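Local atomic coordinates of Ent-copalyl diphosphate synthase (Streptomyces platensis, PDB entry 5BP8), a protein that belongs to the terpene cyclase class of enzymes and is built mainly of alpha-helices and connecting loops, with hardly any beta-structure. Residues Thr192-Thr197 / Gly218-Ala223; Val38-Trp43 / Thr224-Gly229. All blocks are in the same frame, centred on the assembly; numbering follows the deposited sequence.

Contact 1: Thr192-Thr197 / Gly218-Ala223; sequences TLEAVT and GCSPAA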
loop_
_atom_site.group_PDB
_atom_site.type_symbol
_atom_site.label_atom_id
_atom_site.label_comp_id
_atom_site.label_asym_id
_atom_site.label_seq_id
_atom_site.Cartn_x
_atom_site.Cartn_y
_atom_site.Cartn_z
ATOM N N THR A 192 -5.139 11.761 3.955
ATOM C CA THR A 192 -4.188 12.233 4.954
ATOM C C THR A 192 -4.733 13.419 5.786
ATOM O O THR A 192 -3.982 14.189 6.408
ATOM C CB THR A 192 -2.801 12.494 4.327
ATOM O OG1 THR A 192 -1.826 12.752 5.361
ATOM C CG2 THR A 192 -2.796 13.582 3.401
ATOM N N LEU A 193 -6.053 13.511 5.853
ATOM C CA LEU A 193 -6.695 14.621 6.541
ATOM C C LEU A 193 -6.165 14.807 7.977
ATOM O O LEU A 193 -6.016 15.936 8.436
ATOM C CB LEU A 193 -8.211 14.443 6.574
ATOM C CG LEU A 193 -9.048 15.470 7.362
ATOM C CD1 LEU A 193 -8.889 16.868 6.784
ATOM C CD2 LEU A 193 -10.522 15.063 7.365
ATOM N N GLU A 194 -5.882 13.709 8.660
ATOM C CA GLU A 194 -5.490 13.768 10.102
ATOM C C GLU A 194 -4.173 14.482 10.327
ATOM O O GLU A 194 -3.864 14.910 11.434
ATOM C CB GLU A 194 -5.460 12.351 10.720
ATOM C CG GLU A 194 -4.190 11.532 10.475
ATOM C CD GLU A 194 -4.111 10.868 9.105
ATOM O OE1 GLU A 194 -5.000 11.114 8.237
ATOM O OE2 GLU A 194 -3.154 10.071 8.909
ATOM N N ALA A 195 -3.356 14.577 9.281
ATOM C CA ALA A 195 -2.129 15.357 9.348
ATOM C C ALA A 195 -2.410 16.851 9.301
ATOM O O ALA A 195 -1.669 17.630 9.883
ATOM C CB ALA A 195 -1.214 14.993 8.206
ATOM N N VAL A 196 -3.469 17.225 8.598
ATOM C CA VAL A 196 -3.878 18.595 8.455
ATOM C C VAL A 196 -4.564 19.081 9.730
ATOM O O VAL A 196 -4.280 20.190 10.196
ATOM C CB VAL A 196 -4.798 18.753 7.229
ATOM C CG1 VAL A 196 -5.230 20.189 7.059
ATOM C CG2 VAL A 196 -4.085 18.259 5.968
ATOM N N THR A 197 -5.420 18.248 10.306
ATOM C CA THR A 197 -6.169 18.598 11.486
ATOM C C THR A 197 -6.550 17.366 12.262
ATOM O O THR A 197 -6.842 16.347 11.662
ATOM C CB THR A 197 -7.467 19.394 11.147
ATOM O OG1 THR A 197 -8.150 19.755 12.371
ATOM C CG2 THR A 197 -8.404 18.601 10.272
ATOM N N GLY A 218 -11.541 9.423 2.345
ATOM C CA GLY A 218 -10.382 8.930 1.651
ATOM C C GLY A 218 -10.020 7.484 1.954
ATOM O O GLY A 218 -8.850 7.144 1.922
ATOM N N CYS A 219 -11.001 6.616 2.251
ATOM C CA CYS A 219 -10.714 5.227 2.635
ATOM C C CYS A 219 -9.622 5.078 3.720
ATOM O O CYS A 219 -8.842 4.105 3.689
ATOM C CB CYS A 219 -10.349 4.368 1.407
ATOM S SG CYS A 219 -11.710 4.207 0.207
ATOM N N SER A 220 -9.597 6.021 4.678
ATOM C CA SER A 220 -8.645 6.032 5.776
ATOM C C SER A 220 -9.372 6.036 7.100
ATOM O O SER A 220 -10.129 6.980 7.376
ATOM C CB SER A 220 -7.823 7.318 5.755
ATOM O OG SER A 220 -7.074 7.444 6.960
ATOM N N PRO A 221 -9.104 5.054 7.956
ATOM C CA PRO A 221 -9.703 5.173 9.297
ATOM C C PRO A 221 -9.241 6.430 10.043
ATOM O O PRO A 221 -10.056 7.105 10.697
ATOM C CB PRO A 221 -9.224 3.894 9.992
ATOM C CG PRO A 221 -9.061 2.939 8.889
ATOM C CD PRO A 221 -8.474 3.735 7.762
ATOM N N ALA A 222 -7.950 6.753 9.983
ATOM C CA ALA A 222 -7.441 7.946 10.669
ATOM C C ALA A 222 -8.113 9.248 10.157
ATOM O O ALA A 222 -8.501 10.095 10.946
ATOM C CB ALA A 222 -5.919 8.054 10.506
ATOM N N ALA A 223 -8.201 9.401 8.839
ATOM C CA ALA A 223 -8.793 10.619 8.256
ATOM C C ALA A 223 -10.259 10.726 8.678
ATOM O O ALA A 223 -10.766 11.829 8.937
ATOM C CB ALA A 223 -8.670 10.598 6.736
#
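Glu194 lies across Ala222 and Ala223 at the start of helix 221-228: its CG, CD and OE2 rest against the Ala222 methyl, while OE1 reaches toward Ala223. Its CG sits between the backbone N and the carbonyl carbon (chi1 82°), and a bend at chi2 (-80°) brings CD to 3.6 Å from Ala222 CB. Leu193 closes the other half of the tight zone: its CB is 3.9 Å from Ala223 CB, and its CD2 comes within 3.6 Å of Ala223 O. The backbones are close here, Leu193 CA lying 4.8 Å from Ala223 CA, a separation consistent with the small side chain of Ala223. Within this predominantly helical chain, the contact is helix-to-helix packing that sets the short, weakly bonded helix 193-196 against the N-terminal turn of helix 221-228, after a return through a linker without regular secondary structure. Ser220 is the N-cap of the longer helix, and its OG accepts from Ala223 N at 2.9 Å in a nearly straight bond (173°). The Glu194 carboxylate approaches the same amide, OE1 standing 3.7 Å from Ala223 N, but no hydrogen bond crosses between the segments. OE2 is held from outside, by a hydrogen bond with Tyr32 and a salt bridge with Lys498. The packing thins toward Ser220, whose OG is 4.4 Å from Glu194 OE1.

Contact 2: Val38-Trp43 / Thr224-Gly229; sequences VSLAPW and TAAWLG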
loop_
_atom_site.group_PDB
_atom_site.type_symbol
_atom_site.label_atom_id
_atom_site.label_comp_id
_atom_site.label_asym_id
_atom_site.label_seq_id
_atom_site.Cartn_x
_atom_site.Cartn_y
_atom_site.Cartn_z
ATOM N N VAL A 38 -6.027 5.413 18.443
ATOM C CA VAL A 38 -5.772 5.586 19.870
ATOM C C VAL A 38 -5.733 7.071 20.207
ATOM O O VAL A 38 -6.302 7.524 21.225
ATOM C CB VAL A 38 -4.452 4.904 20.305
ATOM C CG1 VAL A 38 -4.051 5.341 21.694
ATOM C CG2 VAL A 38 -4.594 3.392 20.259
ATOM N N SER A 39 -5.053 7.844 19.376
ATOM C CA SER A 39 -4.903 9.272 19.655
ATOM C C SER A 39 -6.195 10.060 19.413
ATOM O O SER A 39 -6.582 10.922 20.227
ATOM C CB SER A 39 -3.793 9.847 18.790
ATOM O OG SER A 39 -3.448 11.146 19.234
ATOM N N LEU A 40 -6.861 9.770 18.302
ATOM C CA LEU A 40 -7.989 10.588 17.831
ATOM C C LEU A 40 -9.367 10.071 18.188
ATOM O O LEU A 40 -10.307 10.866 18.189
ATOM C CB LEU A 40 -7.937 10.741 16.307
ATOM C CG LEU A 40 -6.661 11.378 15.764
ATOM C CD1 LEU A 40 -6.653 11.341 14.246
ATOM C CD2 LEU A 40 -6.418 12.792 16.285
ATOM N N ALA A 41 -9.501 8.771 18.465
ATOM C CA ALA A 41 -10.811 8.149 18.650
ATOM C C ALA A 41 -10.862 7.192 19.846
ATOM O O ALA A 41 -11.134 6.015 19.695
ATOM C CB ALA A 41 -11.254 7.464 17.360
ATOM N N PRO A 42 -10.564 7.701 21.048
ATOM C CA PRO A 42 -10.589 6.851 22.240
ATOM C C PRO A 42 -12.015 6.362 22.561
ATOM O O PRO A 42 -12.164 5.382 23.284
ATOM C CB PRO A 42 -10.050 7.776 23.344
ATOM C CG PRO A 42 -10.355 9.151 22.853
ATOM C CD PRO A 42 -10.237 9.092 21.372
ATOM N N TRP A 43 -13.022 7.014 21.989
ATOM C CA TRP A 43 -14.456 6.607 22.125
ATOM C C TRP A 43 -14.781 5.279 21.428
ATOM O O TRP A 43 -15.743 4.592 21.757
ATOM C CB TRP A 43 -15.384 7.727 21.581
ATOM C CG TRP A 43 -15.117 8.064 20.140
ATOM C CD1 TRP A 43 -14.354 9.077 19.691
ATOM C CD2 TRP A 43 -15.588 7.366 18.979
ATOM N NE1 TRP A 43 -14.297 9.057 18.325
ATOM C CE2 TRP A 43 -15.027 7.999 17.863
ATOM C CE3 TRP A 43 -16.399 6.248 18.776
ATOM C CZ2 TRP A 43 -15.289 7.591 16.556
ATOM C CZ3 TRP A 43 -16.643 5.824 17.471
ATOM C CH2 TRP A 43 -16.088 6.495 16.380
ATOM N N THR A 224 -10.942 9.574 8.730
ATOM C CA THR A 224 -12.341 9.520 9.125
ATOM C C THR A 224 -12.500 9.950 10.571
ATOM O O THR A 224 -13.436 10.699 10.905
ATOM C CB THR A 224 -12.967 8.119 8.902
ATOM O OG1 THR A 224 -12.752 7.684 7.539
ATOM C CG2 THR A 224 -14.459 8.139 9.182
ATOM N N ALA A 225 -11.592 9.509 11.433
ATOM C CA ALA A 225 -11.607 9.924 12.830
ATOM C C ALA A 225 -11.423 11.445 12.947
ATOM O O ALA A 225 -12.057 12.088 13.774
ATOM C CB ALA A 225 -10.523 9.190 13.612
ATOM N N ALA A 226 -10.518 12.001 12.156
ATOM C CA ALA A 226 -10.238 13.446 12.201
ATOM C C ALA A 226 -11.468 14.229 11.737
ATOM O O ALA A 226 -11.844 15.260 12.325
ATOM C CB ALA A 226 -9.020 13.770 11.332
ATOM N N TRP A 227 -12.124 13.720 10.714
ATOM C CA TRP A 227 -13.296 14.371 10.126
ATOM C C TRP A 227 -14.463 14.363 11.117
ATOM O O TRP A 227 -15.125 15.387 11.300
ATOM C CB TRP A 227 -13.686 13.665 8.820
ATOM C CG TRP A 227 -14.735 14.373 7.993
ATOM C CD1 TRP A 227 -14.526 15.202 6.915
ATOM C CD2 TRP A 227 -16.160 14.299 8.169
ATOM N NE1 TRP A 227 -15.735 15.640 6.419
ATOM C CE2 TRP A 227 -16.749 15.136 7.187
ATOM C CE3 TRP A 227 -16.989 13.651 9.096
ATOM C CZ2 TRP A 227 -18.142 15.303 7.072
ATOM C CZ3 TRP A 227 -18.391 13.822 8.989
ATOM C CH2 TRP A 227 -18.939 14.650 7.979
ATOM N N LEU A 228 -14.682 13.234 11.774
ATOM C CA LEU A 228 -15.777 13.092 12.747
ATOM C C LEU A 228 -15.592 13.934 13.996
ATOM O O LEU A 228 -16.567 14.304 14.632
ATOM C CB LEU A 228 -15.875 11.629 13.204
ATOM C CG LEU A 228 -16.451 10.664 12.169
ATOM C CD1 LEU A 228 -16.179 9.214 12.546
ATOM C CD2 LEU A 228 -17.945 10.863 11.910
ATOM N N GLY A 229 -14.355 14.179 14.384
ATOM C CA GLY A 229 -14.070 14.973 15.544
ATOM C C GLY A 229 -14.151 14.207 16.859
ATOM O O GLY A 229 -14.313 12.977 16.895
HETATM O O HOH W 1 -12.992 10.609 16.493
#
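Leu40 and Ala225 meet through their beta carbons, Leu40 CB lying 4.0 Å from Ala225 CB, in helix-to-helix packing that sets the end of helix 31-40 beside helix 221-228. These two residues, with Trp43, lose the most area to the contact. The Ala225 methyl also faces Ala41 CB at 4.2 Å, so it is approached by the last residue of helix 31-40 and by the first to leave helical geometry. Leu40 CD1 extends to Ala226, with a wider separation of 4.5 Å from Ala226 CB. Beyond the helix end, Trp43 has CG set between its backbone N and carbonyl carbon (chi1 58°), and its ring carbon CZ2 approaches Leu228 CD1 loosely, at 4.4 Å. Val239 and Leu242 of helix 237-249 also touch the Trp43 side chain. Helix 221-228 ends at Leu228; Gly229 leaves it with positive phi (82°), at backbone angles where a CB would be jammed against the preceding carbonyl O. No direct hydrogen bond joins the segments. A water in the indole plane bridges them instead, accepting from Trp43 NE1 at 2.7 Å. More acceptors surround it than it has protons, so two may compete: Leu40 O and, 2.7 Å from the water, Gly229 O.

How the contacts relate
Helix 221-228 is common to both contacts: contact 1 uses its N-terminal turn, contact 2 the rest and its end. Contact 1 is nested within the longer chain loop closed by contact 2, and their centres lie about 10 Å apart. The centre of contact 1 lies about 15 Å from the chain centre, that of contact 2 about 22 Å. All five touching residues of contact 1 are buried, against five of seven in contact 2, where Trp43 and Leu228 are partly exposed. Both pack apolar side chains; contact 1 adds a buried carboxylate with outside partners, contact 2 a bridging water. They join directly where Glu194 CA packs 3.7 Å from Ala226 CB, and Glu194 CB also meets Leu40 CD1 at 3.9 Å.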